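Soluble inorganic pyrophosphatase (Toxoplasma gondii, PDB 5WRT) probably hydrolyses inorganic pyrophosphate to two phosphates with the help of magnesium ions, this chain being the type I pyrophosphatase portion of a longer protein. Local coordinates at residues S7-E10 / G11-D14; D164-F167 / S168-N171; W193-L196 / P197-N200. All coordinates share one frame; numbering follows the deposited sequence.

Contact 1: residues S7-E10 / G11-D14; sequences SGTE and GEKD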
loop_
_atom_site.group_PDB
_atom_site.type_symbol
_atom_site.label_atom_id
_atom_site.label_comp_id
_atom_site.label_asym_id
_atom_site.label_seq_id
_atom_site.Cartn_x
_atom_site.Cartn_y
_atom_site.Cartn_z
ATOM N N SER A 7 28.670 -4.979 -6.005
ATOM C CA SER A 7 29.750 -4.369 -5.247
ATOM C C SER A 7 29.174 -3.685 -4.016
ATOM O O SER A 7 28.003 -3.297 -3.993
ATOM C CB SER A 7 30.533 -3.359 -6.097
ATOM O OG SER A 7 31.060 -2.320 -5.293
ATOM N N GLY A 8 30.006 -3.552 -2.990
ATOM C CA GLY A 8 29.556 -3.010 -1.729
ATOM C C GLY A 8 28.748 -4.017 -0.932
ATOM O O GLY A 8 28.660 -5.203 -1.262
ATOM N N THR A 9 28.142 -3.518 0.143
ATOM C CA THR A 9 27.365 -4.341 1.060
ATOM C C THR A 9 25.900 -3.930 1.026
ATOM O O THR A 9 25.581 -2.736 1.005
ATOM C CB THR A 9 27.904 -4.211 2.495
ATOM O OG1 THR A 9 29.291 -4.573 2.525
ATOM C CG2 THR A 9 27.129 -5.107 3.453
ATOM N N GLU A 10 25.013 -4.928 1.010
ATOM C CA GLU A 10 23.592 -4.668 0.819
ATOM C C GLU A 10 23.070 -3.768 1.929
ATOM O O GLU A 10 23.396 -3.951 3.105
ATOM C CB GLU A 10 22.802 -5.978 0.795
ATOM C CG GLU A 10 21.333 -5.806 0.424
ATOM C CD GLU A 10 20.908 -6.697 -0.727
ATOM O OE1 GLU A 10 21.410 -7.837 -0.813
ATOM O OE2 GLU A 10 20.074 -6.259 -1.550
ATOM N N GLY A 11 22.261 -2.782 1.551
ATOM C CA GLY A 11 21.709 -1.861 2.519
ATOM C C GLY A 11 22.637 -0.753 2.962
ATOM O O GLY A 11 22.272 0.005 3.870
ATOM N N GLU A 12 23.828 -0.644 2.384
ATOM C CA GLU A 12 24.802 0.353 2.795
ATOM C C GLU A 12 25.037 1.323 1.643
ATOM O O GLU A 12 24.632 1.077 0.503
ATOM C CB GLU A 12 26.117 -0.308 3.226
ATOM C CG GLU A 12 25.938 -1.521 4.132
ATOM C CD GLU A 12 25.557 -1.157 5.553
ATOM O OE1 GLU A 12 25.811 -0.006 5.965
ATOM O OE2 GLU A 12 25.001 -2.023 6.259
ATOM N N LYS A 13 25.720 2.432 1.941
ATOM C CA LYS A 13 25.869 3.491 0.948
ATOM C C LYS A 13 26.794 3.103 -0.200
ATOM O O LYS A 13 26.750 3.746 -1.255
ATOM C CB LYS A 13 26.381 4.770 1.611
ATOM C CG LYS A 13 25.301 5.593 2.289
ATOM C CD LYS A 13 25.813 6.976 2.661
ATOM C CE LYS A 13 25.133 7.494 3.917
ATOM N NZ LYS A 13 25.362 6.601 5.084
ATOM N N ASP A 14 27.624 2.076 -0.028
ATOM C CA ASP A 14 28.541 1.638 -1.072
ATOM C C ASP A 14 27.955 0.570 -1.988
ATOM O O ASP A 14 28.625 0.159 -2.940
ATOM C CB ASP A 14 29.848 1.123 -0.453
ATOM C CG ASP A 14 29.649 -0.118 0.403
ATOM O OD1 ASP A 14 28.486 -0.493 0.668
ATOM O OD2 ASP A 14 30.663 -0.720 0.815
#
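Asp14 reaches back across the loop to the backbone of Gly8 and Thr9. Its CB sets out from the far limb of the turn, and chi1 of 64° places CG between the backbone N and the carbonyl carbon, which brings the carboxylate close to residues 8-9. There CG lies 3.6 Å from Gly8 CA. At the tip, OD1 accepts a hydrogen bond from Thr9 N at 3.1 Å; the bond is almost straight (177° at the hydrogen) but comes from above the carboxylate plane. OD2, the other branch, also lies beside Gly8 CA. The same CA makes a CA-H...O contact of 3.5 Å with Asp14 O. Gly8 has positive phi and no CB, which lets the carboxylate and Asp14 O come close to its CA.

Further out, a type II beta turn runs from Thr9 to Glu12, closed by Glu12 N donating to Thr9 O at 3.1 Å. Gly11 takes the third position, whose positive phi suits a residue without CB. Thr9 and Glu12 lie side by side, with Thr9 CB 3.7 Å from Glu12 CG. Ser7 ties the base to Arg16 through the backbone, so this is the hairpin connection between strands 3-7 and 16-20. Because one carboxylate oxygen grips a main-chain N-H, the exposed loop is braced by polar bonds rather than by a hydrophobic core, and the N-H probably helps stabilise the negative charge of Asp14.

Contact 2: residues D164-F167 / S168-N171; sequences DPLF and SQLN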
loop_
_atom_site.group_PDB
_atom_site.type_symbol
_atom_site.label_atom_id
_atom_site.label_comp_id
_atom_site.label_asym_id
_atom_site.label_seq_id
_atom_site.Cartn_x
_atom_site.Cartn_y
_atom_site.Cartn_z
ATOM N N ASP A 164 7.141 -16.483 -16.881
ATOM C CA ASP A 164 6.146 -16.639 -15.833
ATOM C C ASP A 164 5.030 -17.552 -16.331
ATOM O O ASP A 164 4.668 -17.499 -17.511
ATOM C CB ASP A 164 5.577 -15.282 -15.418
ATOM C CG ASP A 164 4.587 -15.389 -14.273
ATOM O OD1 ASP A 164 4.993 -15.188 -13.107
ATOM O OD2 ASP A 164 3.402 -15.681 -14.536
ATOM N N PRO A 165 4.481 -18.414 -15.470
ATOM C CA PRO A 165 3.482 -19.386 -15.949
ATOM C C PRO A 165 2.281 -18.764 -16.650
ATOM O O PRO A 165 1.724 -19.392 -17.560
ATOM C CB PRO A 165 3.070 -20.116 -14.665
ATOM C CG PRO A 165 4.263 -20.009 -13.780
ATOM C CD PRO A 165 4.862 -18.661 -14.067
ATOM N N LEU A 166 1.864 -17.559 -16.277
ATOM C CA LEU A 166 0.686 -16.946 -16.877
ATOM C C LEU A 166 1.008 -16.058 -18.076
ATOM O O LEU A 166 0.127 -15.324 -18.534
ATOM C CB LEU A 166 -0.066 -16.121 -15.833
ATOM C CG LEU A 166 -0.504 -16.805 -14.540
ATOM C CD1 LEU A 166 -1.000 -15.774 -13.536
ATOM C CD2 LEU A 166 -1.590 -17.826 -14.830
ATOM N N PHE A 167 2.241 -16.103 -18.586
ATOM C CA PHE A 167 2.644 -15.207 -19.665
ATOM C C PHE A 167 1.715 -15.313 -20.869
ATOM O O PHE A 167 1.135 -14.316 -21.313
ATOM C CB PHE A 167 4.087 -15.505 -20.073
ATOM C CG PHE A 167 4.570 -14.680 -21.228
ATOM C CD1 PHE A 167 5.079 -13.412 -21.019
ATOM C CD2 PHE A 167 4.519 -15.173 -22.524
ATOM C CE1 PHE A 167 5.528 -12.650 -22.073
ATOM C CE2 PHE A 167 4.965 -14.412 -23.586
ATOM C CZ PHE A 167 5.471 -13.147 -23.358
ATOM N N SER A 168 1.559 -16.523 -21.410
ATOM C CA SER A 168 0.741 -16.700 -22.606
ATOM C C SER A 168 -0.737 -16.434 -22.348
ATOM O O SER A 168 -1.494 -16.235 -23.304
ATOM C CB SER A 168 0.922 -18.109 -23.170
ATOM O OG SER A 168 0.481 -19.085 -22.244
ATOM N N GLN A 169 -1.163 -16.437 -21.087
ATOM C CA GLN A 169 -2.561 -16.222 -20.741
ATOM C C GLN A 169 -2.896 -14.765 -20.460
ATOM O O GLN A 169 -4.081 -14.414 -20.418
ATOM C CB GLN A 169 -2.926 -17.060 -19.513
ATOM C CG GLN A 169 -3.120 -18.536 -19.794
ATOM C CD GLN A 169 -3.601 -19.285 -18.571
ATOM O OE1 GLN A 169 -2.801 -19.768 -17.771
ATOM N NE2 GLN A 169 -4.917 -19.375 -18.412
ATOM N N LEU A 170 -1.895 -13.915 -20.254
ATOM C CA LEU A 170 -2.100 -12.504 -19.953
ATOM C C LEU A 170 -1.714 -11.669 -21.167
ATOM O O LEU A 170 -0.556 -11.686 -21.591
ATOM C CB LEU A 170 -1.286 -12.079 -18.730
ATOM C CG LEU A 170 -1.569 -12.822 -17.424
ATOM C CD1 LEU A 170 -0.598 -12.384 -16.337
ATOM C CD2 LEU A 170 -3.009 -12.608 -16.983
ATOM N N ASN A 171 -2.682 -10.938 -21.720
ATOM C CA ASN A 171 -2.413 -10.034 -22.830
ATOM C C ASN A 171 -2.981 -8.633 -22.652
ATOM O O ASN A 171 -2.602 -7.742 -23.420
ATOM C CB ASN A 171 -2.944 -10.618 -24.150
ATOM C CG ASN A 171 -2.426 -12.017 -24.422
ATOM O OD1 ASN A 171 -1.231 -12.213 -24.643
ATOM N ND2 ASN A 171 -3.320 -12.999 -24.403
#
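The Phe167 ring meets Ser168 N obliquely, the nitrogen being 3.4 Å from CD2. With CG anti to the backbone N (chi1 177°), the ring also packs on Pro44, Leu46 and Ile160, a largely apolar setting that suits a phenyl group. The other flat group near the start of the loop is the Asp164 carboxylate. Its OD2 accepts from Leu166 N at 3.0 Å on the anti side, the donor tilted out of the carboxylate plane, and this bond forms an Asx turn. Residues 164-167 also make a type I beta turn, closed by Phe167 N donating to Asp164 O, with Pro165 in its second position, where a fixed phi fits.

Leu166 O then turns the chain onward. It receives weak hydrogen bonds from Gln169 N at 3.1 Å and Leu170 N at 3.0 Å; Leu170 N also donates to Phe167 O at 3.2 Å, from above the carbonyl plane. Beside these bonds Leu166 CB packs on Leu170 CD1 at 3.8 Å, and Gln169 OE1 lies 3.7 Å from Leu166 CD2. Leu170, buried, continues this apolar patch onto Ile160 and Leu179, joining strand 152-161 to helix 173-179. Lys140, in cation-pi contact with the Phe167 ring, also donates from NZ to the carbonyls of Phe167 and Leu170 and to Asn171 OD1: the ammonium probably offsets the mutual repulsion of the two carbonyl oxygens and holds the turn over the sheet.

Contact 3: residues W193-L196 / P197-N200; sequences WYKL and PTDN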
loop_
_atom_site.group_PDB
_atom_site.type_symbol
_atom_site.label_atom_id
_atom_site.label_comp_id
_atom_site.label_asym_id
_atom_site.label_seq_id
_atom_site.Cartn_x
_atom_site.Cartn_y
_atom_site.Cartn_z
ATOM N N TRP A 193 -1.015 6.200 -2.626
ATOM C CA TRP A 193 -0.899 6.504 -1.207
ATOM C C TRP A 193 0.530 6.534 -0.678
ATOM O O TRP A 193 0.740 7.021 0.437
ATOM C CB TRP A 193 -1.707 5.483 -0.388
ATOM C CG TRP A 193 -3.193 5.617 -0.541
ATOM C CD1 TRP A 193 -4.008 4.865 -1.339
ATOM C CD2 TRP A 193 -4.043 6.555 0.129
ATOM N NE1 TRP A 193 -5.311 5.281 -1.211
ATOM C CE2 TRP A 193 -5.361 6.318 -0.315
ATOM C CE3 TRP A 193 -3.820 7.575 1.060
ATOM C CZ2 TRP A 193 -6.448 7.062 0.139
ATOM C CZ3 TRP A 193 -4.900 8.312 1.509
ATOM C CH2 TRP A 193 -6.198 8.052 1.049
ATOM N N TYR A 194 1.515 6.037 -1.432
ATOM C CA TYR A 194 2.818 5.749 -0.831
ATOM C C TYR A 194 3.605 6.995 -0.433
ATOM O O TYR A 194 4.578 6.875 0.319
ATOM C CB TYR A 194 3.661 4.880 -1.768
ATOM C CG TYR A 194 4.303 5.612 -2.923
ATOM C CD1 TYR A 194 3.531 6.241 -3.888
ATOM C CD2 TYR A 194 5.685 5.662 -3.052
ATOM C CE1 TYR A 194 4.116 6.905 -4.950
ATOM C CE2 TYR A 194 6.281 6.323 -4.109
ATOM C CZ TYR A 194 5.490 6.943 -5.056
ATOM O OH TYR A 194 6.076 7.602 -6.113
ATOM N N LYS A 195 3.225 8.178 -0.905
ATOM C CA LYS A 195 3.924 9.396 -0.521
ATOM C C LYS A 195 3.140 10.230 0.488
ATOM O O LYS A 195 3.515 11.376 0.757
ATOM C CB LYS A 195 4.244 10.233 -1.760
ATOM C CG LYS A 195 5.285 9.625 -2.687
ATOM C CD LYS A 195 5.448 10.483 -3.936
ATOM C CE LYS A 195 6.830 10.279 -4.567
ATOM N NZ LYS A 195 7.389 11.520 -5.206
ATOM N N LEU A 196 2.056 9.689 1.040
ATOM C CA LEU A 196 1.359 10.384 2.120
ATOM C C LEU A 196 2.218 10.530 3.368
ATOM O O LEU A 196 2.241 11.631 3.945
ATOM C CB LEU A 196 0.032 9.686 2.436
ATOM C CG LEU A 196 -0.875 10.499 3.366
ATOM C CD1 LEU A 196 -1.511 11.662 2.617
ATOM C CD2 LEU A 196 -1.941 9.623 4.009
ATOM N N PRO A 197 2.923 9.499 3.852
ATOM C CA PRO A 197 3.745 9.712 5.053
ATOM C C PRO A 197 4.943 10.611 4.809
ATOM O O PRO A 197 5.337 11.356 5.713
ATOM C CB PRO A 197 4.182 8.291 5.445
ATOM C CG PRO A 197 3.302 7.369 4.664
ATOM C CD PRO A 197 2.975 8.095 3.410
ATOM N N THR A 198 5.532 10.569 3.612
ATOM C CA THR A 198 6.734 11.351 3.347
ATOM C C THR A 198 6.408 12.780 2.923
ATOM O O THR A 198 7.111 13.719 3.314
ATOM C CB THR A 198 7.587 10.660 2.282
ATOM O OG1 THR A 198 6.758 10.252 1.187
ATOM C CG2 THR A 198 8.277 9.437 2.868
ATOM N N ASP A 199 5.350 12.972 2.135
ATOM C CA ASP A 199 5.065 14.272 1.546
ATOM C C ASP A 199 3.666 14.793 1.850
ATOM O O ASP A 199 3.331 15.901 1.414
ATOM C CB ASP A 199 5.263 14.215 0.026
ATOM C CG ASP A 199 6.690 13.886 -0.367
ATOM O OD1 ASP A 199 7.436 14.815 -0.740
ATOM O OD2 ASP A 199 7.066 12.695 -0.302
ATOM N N ASN A 200 2.844 14.031 2.574
ATOM C CA ASN A 200 1.475 14.425 2.915
ATOM C C ASN A 200 0.656 14.754 1.667
ATOM O O ASN A 200 -0.163 15.673 1.661
ATOM C CB ASN A 200 1.469 15.596 3.902
ATOM C CG ASN A 200 0.129 15.779 4.583
ATOM O OD1 ASN A 200 -0.423 16.880 4.611
ATOM N ND2 ASN A 200 -0.404 14.696 5.138
#
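Leu196 and Pro197 pack through Leu196 CB and Pro197 CD, 3.5 Å apart, at the start of the short helix 196-199. Leu196 sends CG anti to its backbone N (chi1 -169°), and CD1 passes beside the backbone of Asn200, 3.9 Å from its C. Being apolar, the side chain suits its buried place between Val202 of its own chain and Asn56 of the second subunit. Proline fits the first turn because its missing N-H is not needed there.

Lys195, at the N-cap position, holds the helix through its backbone: Lys195 O accepts from Asp199 N at 2.8 Å. Its side chain crosses that of Thr198, whose OG1 comes within 3.4 Å of Lys195 CA. Thr198 chi1 of 47° sets OG1 between the backbone N and the carbonyl carbon, where it donates to Asp199 OD2 at 2.9 Å on the anti side, somewhat out of the carboxylate plane. Lys195 CG rests 3.5 Å above the centre of one face of the Tyr194 ring. Tyr194 also stacks on Trp190 and lies close to the side chain of the magnesium ligand Asp154, while Trp193 gives its NE1-H to Gly182 O of the second subunit.

The helix closes with Asn200 N donating to Leu196 O at 2.8 Å, from above the carbonyl plane. Asn200 then leaves the helix at positive phi (56°), a conformation asparagine tolerates well. Lys195 NZ ends in a salt bridge to Asp149 but is also 5.1 Å from Asp199 OD2, so the ammonium probably lends Asp199 modest electrostatic stabilisation.

From the N terminus, contact 1 comes first, closing the connection between strands 3-7 and 16-20 of the N-terminal three-stranded antiparallel sheet. The chain then lays down most strands of the mixed sheet, and a second three-stranded sheet, before contact 2 coils residues 164-171 between strand 152-161 and helix 173-179. After helix 183-193, contact 3 leads through helix 196-199 toward strand 204-212, beside the second subunit. The three follow in series, none nested in, crossing or touching another. Contact 1 and contact 3 come nearest, with about 17 Å between their nearest atoms. Contact 3 approaches the magnesium site, whereas contact 2 lies away from the metal-binding residues.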